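Local coordinates for protein MJ1225 (Methanocaldococcus jannaschii, PDB 3KH5) that is of unknown function but binds ADP and AMP through its CBS domains and is probably an archaeal counterpart of the gamma subunit of AMP-activated protein kinase, at residues A[4-7]-A[8-11]; A[39-43]-A[44-48]; A[104-107]-A[108-112]; A[163-167]-A[168-172]. One frame throughout, in Å; residues are numbered along the deposited sequence.

Interaction 1: residues A[4-7]-A[8-11]; sequences RVMK and IAQN. With ADP (adenosine-5'-diphosphate), chain B.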
loop_
_atom_site.group_PDB
_atom_site.type_symbol
_atom_site.label_atom_id
_atom_site.label_comp_id
_atom_site.label_asym_id
_atom_site.label_seq_id
_atom_site.Cartn_x
_atom_site.Cartn_y
_atom_site.Cartn_z
ATOM N N ARG A 4 13.363 21.075 6.297
ATOM C CA ARG A 4 13.229 19.878 7.139
ATOM C C ARG A 4 11.908 19.150 6.935
ATOM O O ARG A 4 10.842 19.774 6.914
ATOM C CB ARG A 4 13.455 20.195 8.621
ATOM C CG ARG A 4 14.789 20.856 8.888
ATOM C CD ARG A 4 15.615 20.097 9.905
ATOM N NE ARG A 4 16.926 19.793 9.336
ATOM C CZ ARG A 4 17.966 20.624 9.320
ATOM N NH1 ARG A 4 17.881 21.835 9.864
ATOM N NH2 ARG A 4 19.107 20.237 8.763
ATOM N N VAL A 5 11.992 17.826 6.776
ATOM C CA VAL A 5 10.803 16.982 6.604
ATOM C C VAL A 5 9.843 17.141 7.771
ATOM O O VAL A 5 8.624 17.078 7.587
ATOM C CB VAL A 5 11.123 15.463 6.413
ATOM C CG1 VAL A 5 11.736 15.206 5.061
ATOM C CG2 VAL A 5 12.000 14.909 7.541
ATOM N N MET A 6 10.398 17.350 8.966
ATOM C CA MET A 6 9.597 17.593 10.162
ATOM C C MET A 6 8.634 18.767 9.991
ATOM O O MET A 6 7.580 18.802 10.633
ATOM C CB MET A 6 10.487 17.802 11.393
ATOM C CG MET A 6 10.946 16.509 12.061
ATOM S SD MET A 6 9.604 15.361 12.452
ATOM C CE MET A 6 8.762 16.247 13.818
ATOM N N LYS A 7 8.989 19.718 9.124
ATOM C CA LYS A 7 8.121 20.863 8.820
ATOM C C LYS A 7 6.823 20.471 8.108
ATOM O O LYS A 7 5.800 21.143 8.262
ATOM C CB LYS A 7 8.865 21.936 8.014
ATOM C CG LYS A 7 9.576 22.984 8.863
ATOM C CD LYS A 7 11.056 22.685 9.034
ATOM C CE LYS A 7 11.652 23.520 10.166
ATOM N NZ LYS A 7 13.157 23.602 10.057
ATOM N N ILE A 8 6.874 19.393 7.328
ATOM C CA ILE A 8 5.689 18.849 6.662
ATOM C C ILE A 8 5.045 17.781 7.519
ATOM O O ILE A 8 3.818 17.608 7.505
ATOM C CB ILE A 8 6.045 18.167 5.335
ATOM C CG1 ILE A 8 6.699 19.158 4.370
ATOM C CG2 ILE A 8 4.813 17.501 4.703
ATOM C CD1 ILE A 8 7.613 18.467 3.373
ATOM N N ALA A 9 5.893 17.063 8.258
ATOM C CA ALA A 9 5.478 15.859 8.964
ATOM C C ALA A 9 4.153 16.052 9.676
ATOM O O ALA A 9 3.990 16.961 10.498
ATOM C CB ALA A 9 6.556 15.403 9.937
ATOM N N GLN A 10 3.210 15.184 9.327
ATOM C CA GLN A 10 1.865 15.204 9.870
ATOM C C GLN A 10 1.914 15.230 11.381
ATOM O O GLN A 10 2.390 14.294 12.036
ATOM C CB GLN A 10 1.117 13.981 9.375
ATOM C CG GLN A 10 2.072 12.962 8.797
ATOM C CD GLN A 10 1.553 11.557 8.860
ATOM O OE1 GLN A 10 1.841 10.720 7.964
ATOM N NE2 GLN A 10 0.796 11.260 9.921
ATOM N N ASN A 11 1.394 16.329 11.914
ATOM C CA ASN A 11 1.537 16.700 13.309
ATOM C C ASN A 11 0.720 15.806 14.220
ATOM O O ASN A 11 0.753 15.957 15.451
ATOM C CB ASN A 11 1.035 18.125 13.475
ATOM C CG ASN A 11 -0.455 18.232 13.238
ATOM O OD1 ASN A 11 -0.897 18.633 12.162
ATOM N ND2 ASN A 11 -1.244 17.851 14.240
HETATM P PB ADP B . -0.188 4.413 3.491
HETATM O O1B ADP B . -1.269 4.403 4.504
HETATM O O2B ADP B . -0.717 3.896 2.046
HETATM O O3B ADP B . 1.012 3.415 3.845
HETATM P PA ADP B . -0.322 6.910 2.299
HETATM O O1A ADP B . -1.764 6.638 2.002
HETATM O O2A ADP B . 0.221 8.459 2.358
HETATM O O3A ADP B . 0.475 5.863 3.274
HETATM O "O5'" ADP B . -0.821 7.364 3.805
HETATM C "C5'" ADP B . -2.167 7.811 4.168
HETATM C "C4'" ADP B . -2.167 9.185 4.906
HETATM O "O4'" ADP B . -2.275 9.084 6.362
HETATM C "C3'" ADP B . -0.852 9.904 4.596
HETATM O "O3'" ADP B . -1.108 11.271 4.213
HETATM C "C2'" ADP B . -0.027 9.839 5.879
HETATM O "O2'" ADP B . 0.407 11.169 6.172
HETATM C "C1'" ADP B . -0.976 9.345 6.986
HETATM N N9 ADP B . -0.565 8.088 7.734
HETATM C C8 ADP B . -0.145 6.939 7.194
HETATM N N7 ADP B . 0.112 6.054 8.160
HETATM C C5 ADP B . -0.150 6.633 9.329
HETATM C C6 ADP B . -0.076 6.216 10.659
HETATM N N6 ADP B . 0.336 4.987 10.964
HETATM N N1 ADP B . -0.425 7.078 11.634
HETATM C C2 ADP B . -0.833 8.308 11.342
HETATM N N3 ADP B . -0.916 8.731 10.085
HETATM C C4 ADP B . -0.580 7.926 9.060
#
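V5 O is shared by two backbone donors, I8 N at 2.9 Å and A9 N at 2.8 Å, and this double grip closes a short coil of chain. The two donors approach differently: A9 N lies in the carbonyl plane, whereas I8 N sits above it, 55° out, and makes the more bent of the two bonds. One residue earlier, R4 O takes K7 N, so that overlapping turns follow each other through residues with helical torsions, although no regular helix develops.

Beyond the coil the chain straightens and delivers Q10 to the nucleotide. The side chain, extended past CG, brings OE1 to the ribose, where ADP O2' donates to it. The modelled separation of Q10 OE1 and ADP O2', 2.3 Å, is very short, and its exact value is doubtful. On the other branch of the same amide, Q10 NE2 lies 3.1 Å from ADP N3 of the adenine. D135 and T132 bind this ADP as well.

The packing is modest. M6 leaves its backbone away from the following residues but bends at chi2 (-52°) and again at chi3 (-70°), which curls SD back to within 4.0 Å of A9 CB. Both residues rest on I120 of strand 117-121. I8 CB stands 3.6 Å from V5 O, and its side chain continues onto I103 and A139.

The chemistry thus divides the work: main-chain bonds centred on one buried residue fix the turn, apolar groups seat it on strands 117-121 and 127-132 and helices 103-112 and 133-140, and the Q10 amide meets the ribose and lies close to N3 of the adenine.

Interaction 2: residues A[39-43]-A[44-48]; sequences PVVNA and GNNKV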
loop_
_atom_site.group_PDB
_atom_site.type_symbol
_atom_site.label_atom_id
_atom_site.label_comp_id
_atom_site.label_asym_id
_atom_site.label_seq_id
_atom_site.Cartn_x
_atom_site.Cartn_y
_atom_site.Cartn_z
ATOM N N PRO A 39 3.941 1.428 11.902
ATOM C CA PRO A 39 5.198 1.198 12.615
ATOM C C PRO A 39 4.986 0.284 13.810
ATOM O O PRO A 39 3.968 0.381 14.506
ATOM C CB PRO A 39 5.598 2.599 13.097
ATOM C CG PRO A 39 4.958 3.519 12.137
ATOM C CD PRO A 39 3.647 2.871 11.785
ATOM N N VAL A 40 5.940 -0.615 14.012
ATOM C CA VAL A 40 5.949 -1.482 15.168
ATOM C C VAL A 40 7.012 -0.922 16.113
ATOM O O VAL A 40 8.172 -0.729 15.728
ATOM C CB VAL A 40 6.196 -2.960 14.782
ATOM C CG1 VAL A 40 6.063 -3.862 15.998
ATOM C CG2 VAL A 40 5.207 -3.404 13.700
ATOM N N VAL A 41 6.592 -0.616 17.337
ATOM C CA VAL A 41 7.460 0.025 18.323
ATOM C C VAL A 41 7.496 -0.764 19.640
ATOM O O VAL A 41 6.557 -1.503 19.945
ATOM C CB VAL A 41 7.018 1.491 18.608
ATOM C CG1 VAL A 41 7.106 2.360 17.355
ATOM C CG2 VAL A 41 5.620 1.555 19.244
ATOM N N ASN A 42 8.568 -0.613 20.416
ATOM C CA ASN A 42 8.584 -1.126 21.792
ATOM C C ASN A 42 7.637 -0.318 22.680
ATOM O O ASN A 42 7.485 0.891 22.481
ATOM C CB ASN A 42 9.989 -1.064 22.386
ATOM C CG ASN A 42 10.984 -1.926 21.641
ATOM O OD1 ASN A 42 12.136 -1.535 21.452
ATOM N ND2 ASN A 42 10.549 -3.106 21.213
ATOM N N ALA A 43 7.032 -0.974 23.678
ATOM C CA ALA A 43 5.962 -0.330 24.484
ATOM C C ALA A 43 6.274 0.742 25.575
ATOM O O ALA A 43 5.492 1.688 25.705
ATOM C CB ALA A 43 5.032 -1.417 25.071
ATOM N N GLY A 44 7.370 0.680 26.331
ATOM C CA GLY A 44 8.672 0.194 25.945
ATOM C C GLY A 44 9.410 1.524 25.985
ATOM O O GLY A 44 9.127 2.382 26.849
ATOM N N ASN A 45 10.315 1.719 25.032
ATOM C CA ASN A 45 11.010 2.997 24.835
ATOM C C ASN A 45 10.585 3.731 23.553
ATOM O O ASN A 45 11.207 4.727 23.167
ATOM C CB ASN A 45 12.517 2.748 24.804
ATOM C CG ASN A 45 12.886 1.494 24.018
ATOM O OD1 ASN A 45 13.815 0.775 24.383
ATOM N ND2 ASN A 45 12.153 1.221 22.943
ATOM N N ASN A 46 9.539 3.224 22.898
ATOM C CA ASN A 46 9.022 3.783 21.638
ATOM C C ASN A 46 9.986 3.673 20.451
ATOM O O ASN A 46 9.837 4.392 19.460
ATOM C CB ASN A 46 8.555 5.240 21.826
ATOM C CG ASN A 46 7.266 5.537 21.071
ATOM O OD1 ASN A 46 6.381 4.683 20.969
ATOM N ND2 ASN A 46 7.144 6.757 20.554
ATOM N N LYS A 47 10.963 2.776 20.544
ATOM C CA LYS A 47 11.894 2.566 19.442
ATOM C C LYS A 47 11.236 1.782 18.316
ATOM O O LYS A 47 10.526 0.805 18.565
ATOM C CB LYS A 47 13.156 1.844 19.917
ATOM C CG LYS A 47 14.084 2.720 20.739
ATOM C CD LYS A 47 15.226 1.924 21.349
ATOM C CE LYS A 47 16.016 2.788 22.324
ATOM N NZ LYS A 47 17.116 2.036 22.991
ATOM N N VAL A 48 11.479 2.222 17.083
ATOM C CA VAL A 48 10.979 1.533 15.894
ATOM C C VAL A 48 11.740 0.227 15.704
ATOM O O VAL A 48 12.957 0.229 15.501
ATOM C CB VAL A 48 11.108 2.405 14.618
ATOM C CG1 VAL A 48 10.643 1.635 13.380
ATOM C CG2 VAL A 48 10.311 3.692 14.768
HETATM O O HOH W 1 5.695 2.863 22.877
#
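A beta hairpin joins strand 37-41 to strand 48-53, and V41 and V48 close its sheet end as an antiparallel non-hydrogen-bonded pair. Their side chains lie on the same face, CG1 of V41 and CG2 of V48 being 4.3 Å apart. Next to them, N42 N donates to K47 O over 3.0 Å, and the same oxygen receives a CA-H contact from V41.

Past this rung the chain must reverse, and asparagines do much of the work. N45 ND2 gives a fairly straight bond (161°) to N42 OD1, 3.1 Å away, arriving in the carbonyl plane on a lone pair. The two side chains run alongside one another in the same direction, with their amide planes turned 58° apart. N45 can reach because its CG sits between backbone N and carbonyl carbon (chi1 41°), which puts the amide beside that of N42. With an alanine here the ND2 donor is gone, and the N42 amide would probably be freer to turn.

The main chain adds a weak bond from N46 N to N42 O. A water lies 2.7 Å from N42 O and equally close to N46 OD1, linking the two sides of the loop. N46 OD1 also flanks V41 CG2, 3.7 Å away. Between these groups the reversal uses a cis peptide before G44, whose positive phi suits glycine, and a left-handed backbone at N46.

N45 O is held by Q126, and P39 touches bound ADP. Such a two-stranded antiparallel hairpin is the beta-beta connection characteristic of the CBS domain fold.

Interaction 3: residues A[104-107]-A[108-112]; sequences DEAI and ETFLT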
loop_
_atom_site.group_PDB
_atom_site.type_symbol
_atom_site.label_atom_id
_atom_site.label_comp_id
_atom_site.label_asym_id
_atom_site.label_seq_id
_atom_site.Cartn_x
_atom_site.Cartn_y
_atom_site.Cartn_z
ATOM N N ASP A 104 14.653 16.752 0.376
ATOM C CA ASP A 104 15.480 16.161 -0.678
ATOM C C ASP A 104 15.803 14.727 -0.328
ATOM O O ASP A 104 15.661 13.826 -1.159
ATOM C CB ASP A 104 16.801 16.925 -0.832
ATOM C CG ASP A 104 16.707 18.088 -1.798
ATOM O OD1 ASP A 104 15.606 18.654 -1.971
ATOM O OD2 ASP A 104 17.752 18.447 -2.384
ATOM N N GLU A 105 16.239 14.525 0.910
ATOM C CA GLU A 105 16.552 13.194 1.381
ATOM C C GLU A 105 15.322 12.283 1.317
ATOM O O GLU A 105 15.417 11.159 0.825
ATOM C CB GLU A 105 17.120 13.239 2.793
ATOM C CG GLU A 105 17.848 11.966 3.177
ATOM C CD GLU A 105 18.138 11.880 4.656
ATOM O OE1 GLU A 105 17.875 12.861 5.380
ATOM O OE2 GLU A 105 18.633 10.825 5.104
ATOM N N ALA A 106 14.180 12.769 1.805
ATOM C CA ALA A 106 12.938 11.989 1.791
ATOM C C ALA A 106 12.588 11.550 0.375
ATOM O O ALA A 106 12.274 10.381 0.139
ATOM C CB ALA A 106 11.794 12.784 2.402
ATOM N N ILE A 107 12.668 12.494 -0.559
ATOM C CA ILE A 107 12.391 12.228 -1.967
ATOM C C ILE A 107 13.335 11.175 -2.551
ATOM O O ILE A 107 12.879 10.232 -3.203
ATOM C CB ILE A 107 12.380 13.533 -2.804
ATOM C CG1 ILE A 107 11.123 14.351 -2.474
ATOM C CG2 ILE A 107 12.421 13.225 -4.300
ATOM C CD1 ILE A 107 11.165 15.803 -2.934
ATOM N N GLU A 108 14.636 11.322 -2.309
ATOM C CA GLU A 108 15.600 10.336 -2.795
ATOM C C GLU A 108 15.342 8.951 -2.193
ATOM O O GLU A 108 15.519 7.934 -2.866
ATOM C CB GLU A 108 17.035 10.783 -2.512
ATOM C CG GLU A 108 18.091 9.958 -3.241
ATOM C CD GLU A 108 19.510 10.385 -2.917
ATOM O OE1 GLU A 108 20.339 10.436 -3.850
ATOM O OE2 GLU A 108 19.803 10.674 -1.735
ATOM N N THR A 109 14.926 8.927 -0.927
ATOM C CA THR A 109 14.599 7.684 -0.234
ATOM C C THR A 109 13.408 7.001 -0.902
ATOM O O THR A 109 13.472 5.814 -1.220
ATOM C CB THR A 109 14.313 7.937 1.265
ATOM O OG1 THR A 109 15.504 8.414 1.902
ATOM C CG2 THR A 109 13.857 6.664 1.968
ATOM N N PHE A 110 12.337 7.760 -1.130
ATOM C CA PHE A 110 11.134 7.224 -1.764
ATOM C C PHE A 110 11.419 6.716 -3.175
ATOM O O PHE A 110 10.911 5.670 -3.587
ATOM C CB PHE A 110 10.027 8.283 -1.829
ATOM C CG PHE A 110 9.492 8.704 -0.486
ATOM C CD1 PHE A 110 9.466 7.819 0.588
ATOM C CD2 PHE A 110 8.979 9.987 -0.308
ATOM C CE1 PHE A 110 8.963 8.214 1.822
ATOM C CE2 PHE A 110 8.466 10.389 0.921
ATOM C CZ PHE A 110 8.459 9.502 1.987
ATOM N N LEU A 111 12.241 7.470 -3.904
ATOM C CA LEU A 111 12.547 7.177 -5.302
ATOM C C LEU A 111 13.524 6.016 -5.521
ATOM O O LEU A 111 13.428 5.315 -6.532
ATOM C CB LEU A 111 13.084 8.435 -5.996
ATOM C CG LEU A 111 12.159 9.395 -6.754
ATOM C CD1 LEU A 111 10.826 9.639 -6.049
ATOM C CD2 LEU A 111 12.887 10.709 -7.005
ATOM N N THR A 112 14.463 5.811 -4.601
ATOM C CA THR A 112 15.514 4.808 -4.832
ATOM C C THR A 112 15.400 3.573 -3.950
ATOM O O THR A 112 15.981 2.527 -4.258
ATOM C CB THR A 112 16.934 5.392 -4.673
ATOM O OG1 THR A 112 17.142 5.793 -3.315
ATOM C CG2 THR A 112 17.142 6.582 -5.592
#
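I107 and L111 project in a common direction from the helix, their flanks in contact, with CG2 of I107 3.7 Å from CD2 of L111. They sit one turn apart, and L111 N binds I107 O beneath them. I107 also packs on V136 and L140 of helix 133-140, while L111 reaches L276 and A280.

F110 is turned differently. With CG placed beside its backbone N (chi1 -66°), the ring leans back along the helix until A106 O lies over one of its faces, 3.2 Å above the plane and offset toward the rim. A106 CB is a looser neighbour, 4.4 Å from CE2 of F110. This ring meets E133 and V136 in the adjoining helix, and its side chain is about 7 Å from a bound ADP.

T109 faces another way and uses its hydroxyl. OG1 donates to E105 O over 3.0 Å from well above the carbonyl plane, 43° out of it, while T109 N takes the same oxygen at 2.9 Å much nearer that plane. A valine here would leave E105 O with the amide as its one donor from this residue and would probably set a methyl against the carbonyl oxygen. The pattern recurs a few residues on: T112 OG1 and T112 N reach E108 O from opposite faces, the hydroxyl at 2.7 Å.

The helix is the crossover of the beta-alpha-beta unit formed with strands 97-98 and 117-121. Its chemistry implies two distinct roles for its side chains: I107 and F110 pack on helix 133-140, and the threonine hydroxyls give a second donor to carbonyls of their own helix.

Interaction 4: residues A[163-167]-A[168-172]; sequences PGERL and KDVAR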
loop_
_atom_site.group_PDB
_atom_site.type_symbol
_atom_site.label_atom_id
_atom_site.label_comp_id
_atom_site.label_asym_id
_atom_site.label_seq_id
_atom_site.Cartn_x
_atom_site.Cartn_y
_atom_site.Cartn_z
ATOM N N PRO A 163 -10.557 -10.123 -14.569
ATOM C CA PRO A 163 -11.782 -10.274 -13.763
ATOM C C PRO A 163 -11.966 -11.681 -13.174
ATOM O O PRO A 163 -12.582 -11.836 -12.112
ATOM C CB PRO A 163 -12.911 -9.961 -14.758
ATOM C CG PRO A 163 -12.259 -9.186 -15.864
ATOM C CD PRO A 163 -10.845 -9.669 -15.945
ATOM N N GLY A 164 -11.410 -12.681 -13.855
ATOM C CA GLY A 164 -11.557 -14.086 -13.472
ATOM C C GLY A 164 -10.480 -14.665 -12.576
ATOM O O GLY A 164 -10.636 -15.778 -12.073
ATOM N N GLU A 165 -9.388 -13.931 -12.366
ATOM C CA GLU A 165 -8.315 -14.408 -11.494
ATOM C C GLU A 165 -8.781 -14.582 -10.058
ATOM O O GLU A 165 -9.532 -13.758 -9.538
ATOM C CB GLU A 165 -7.138 -13.446 -11.521
ATOM C CG GLU A 165 -6.174 -13.702 -12.643
ATOM C CD GLU A 165 -4.975 -12.805 -12.552
ATOM O OE1 GLU A 165 -5.055 -11.658 -13.030
ATOM O OE2 GLU A 165 -3.947 -13.243 -12.001
ATOM N N ARG A 166 -8.325 -15.663 -9.428
ATOM C CA ARG A 166 -8.594 -15.917 -8.016
ATOM C C ARG A 166 -7.695 -15.006 -7.162
ATOM O O ARG A 166 -6.593 -14.638 -7.585
ATOM C CB ARG A 166 -8.372 -17.406 -7.685
ATOM C CG ARG A 166 -9.235 -18.421 -8.514
ATOM C CD ARG A 166 -8.734 -19.876 -8.300
ATOM N NE ARG A 166 -9.563 -20.927 -8.919
ATOM C CZ ARG A 166 -9.235 -21.614 -10.018
ATOM N NH1 ARG A 166 -8.094 -21.368 -10.656
ATOM N NH2 ARG A 166 -10.060 -22.549 -10.486
ATOM N N LEU A 167 -8.182 -14.637 -5.978
ATOM C CA LEU A 167 -7.445 -13.765 -5.050
ATOM C C LEU A 167 -6.056 -14.303 -4.717
ATOM O O LEU A 167 -5.096 -13.534 -4.633
ATOM C CB LEU A 167 -8.256 -13.542 -3.762
ATOM C CG LEU A 167 -7.736 -12.578 -2.681
ATOM C CD1 LEU A 167 -8.880 -12.053 -1.830
ATOM C CD2 LEU A 167 -6.675 -13.223 -1.786
ATOM N N LYS A 168 -5.957 -15.617 -4.530
ATOM C CA LYS A 168 -4.684 -16.264 -4.230
ATOM C C LYS A 168 -3.599 -15.971 -5.282
ATOM O O LYS A 168 -2.426 -15.836 -4.932
ATOM C CB LYS A 168 -4.880 -17.773 -4.020
ATOM C CG LYS A 168 -5.104 -18.582 -5.293
ATOM C CD LYS A 168 -5.881 -19.866 -5.025
ATOM C CE LYS A 168 -5.513 -20.965 -6.020
ATOM N NZ LYS A 168 -5.518 -20.517 -7.455
ATOM N N ASP A 169 -3.993 -15.852 -6.555
ATOM C CA ASP A 169 -3.040 -15.619 -7.654
ATOM C C ASP A 169 -2.735 -14.140 -7.856
ATOM O O ASP A 169 -1.596 -13.775 -8.143
ATOM C CB ASP A 169 -3.541 -16.232 -8.969
ATOM C CG ASP A 169 -3.702 -17.745 -8.892
ATOM O OD1 ASP A 169 -2.796 -18.432 -8.367
ATOM O OD2 ASP A 169 -4.741 -18.252 -9.364
ATOM N N VAL A 170 -3.755 -13.296 -7.724
ATOM C CA VAL A 170 -3.550 -11.851 -7.746
ATOM C C VAL A 170 -2.638 -11.421 -6.593
ATOM O O VAL A 170 -1.790 -10.548 -6.768
ATOM C CB VAL A 170 -4.890 -11.085 -7.704
ATOM C CG1 VAL A 170 -4.667 -9.580 -7.553
ATOM C CG2 VAL A 170 -5.689 -11.372 -8.960
ATOM N N ALA A 171 -2.808 -12.045 -5.423
ATOM C CA ALA A 171 -1.966 -11.770 -4.251
ATOM C C ALA A 171 -0.485 -12.032 -4.526
ATOM O O ALA A 171 0.387 -11.268 -4.097
ATOM C CB ALA A 171 -2.434 -12.591 -3.056
ATOM N N ARG A 172 -0.217 -13.138 -5.215
ATOM C CA ARG A 172 1.120 -13.472 -5.682
ATOM C C ARG A 172 1.655 -12.376 -6.579
ATOM O O ARG A 172 2.776 -11.909 -6.394
ATOM C CB ARG A 172 1.067 -14.766 -6.472
ATOM C CG ARG A 172 0.939 -15.979 -5.617
ATOM C CD ARG A 172 2.290 -16.607 -5.479
ATOM N NE ARG A 172 2.163 -18.034 -5.715
ATOM C CZ ARG A 172 2.941 -18.958 -5.170
ATOM N NH1 ARG A 172 3.920 -18.612 -4.342
ATOM N NH2 ARG A 172 2.738 -20.239 -5.451
HETATM O O HOH W 2 -6.572 -17.368 -10.929
#
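E165 CB meets V170 CG2 at 3.6 Å, the glutamate crossing the valine at about a right angle. The carboxylate turns back along its own chain, OE1 binding T162 N.

R166 follows at the N-cap. Its carbonyl oxygen accepts D169 N at 3.0 Å from above the plane (55° out) and V170 N at 3.1 Å nearly along the C=O axis, which starts the helix. A water bridges the helix start, accepting from R166 N at 2.9 Å and donating to D169 OD2 at 2.6 Å. The arginine's extended chain runs beside K168, bringing R166 NH1 within 4.2 Å of K168 NZ. The likely repulsion is probably offset by D169, whose OD2 forms a salt bridge with K168 NZ, 3.1 Å, through a weak hydrogen bond.

L167 opens the regular helix, its O accepting A171 N at 2.8 Å. Its side chain, with CG anti to the backbone N (chi1 -175°), packs on F199 and L202 of helix 196-203.

The chemistry suggests a start stabilised twice: by one carbonyl with two donors, and by an acid whose negative charge probably suits this end of the helix.

Interactions 1 and 3 form one patch: V5 CG1 packs on A106 CB at 3.6 Å, so the N-terminal turn rests directly on helix 103-112 although the two belong to different CBS motifs. Interaction 2 shares a CBS motif with interaction 1 but stays apart, nearest atoms about 9 Å away. Each has its own relation to bound nucleotide: Q10 of interaction 1 touches an ADP, P39 of interaction 2 is in contact with ADP, and F110 of interaction 3 is about 7 Å from one. Interaction 4 starts a helix on the opposite side of the chain's centre, about 38 Å from interaction 1 between centres; its V170 side chain is about 10 Å from a bound ADP.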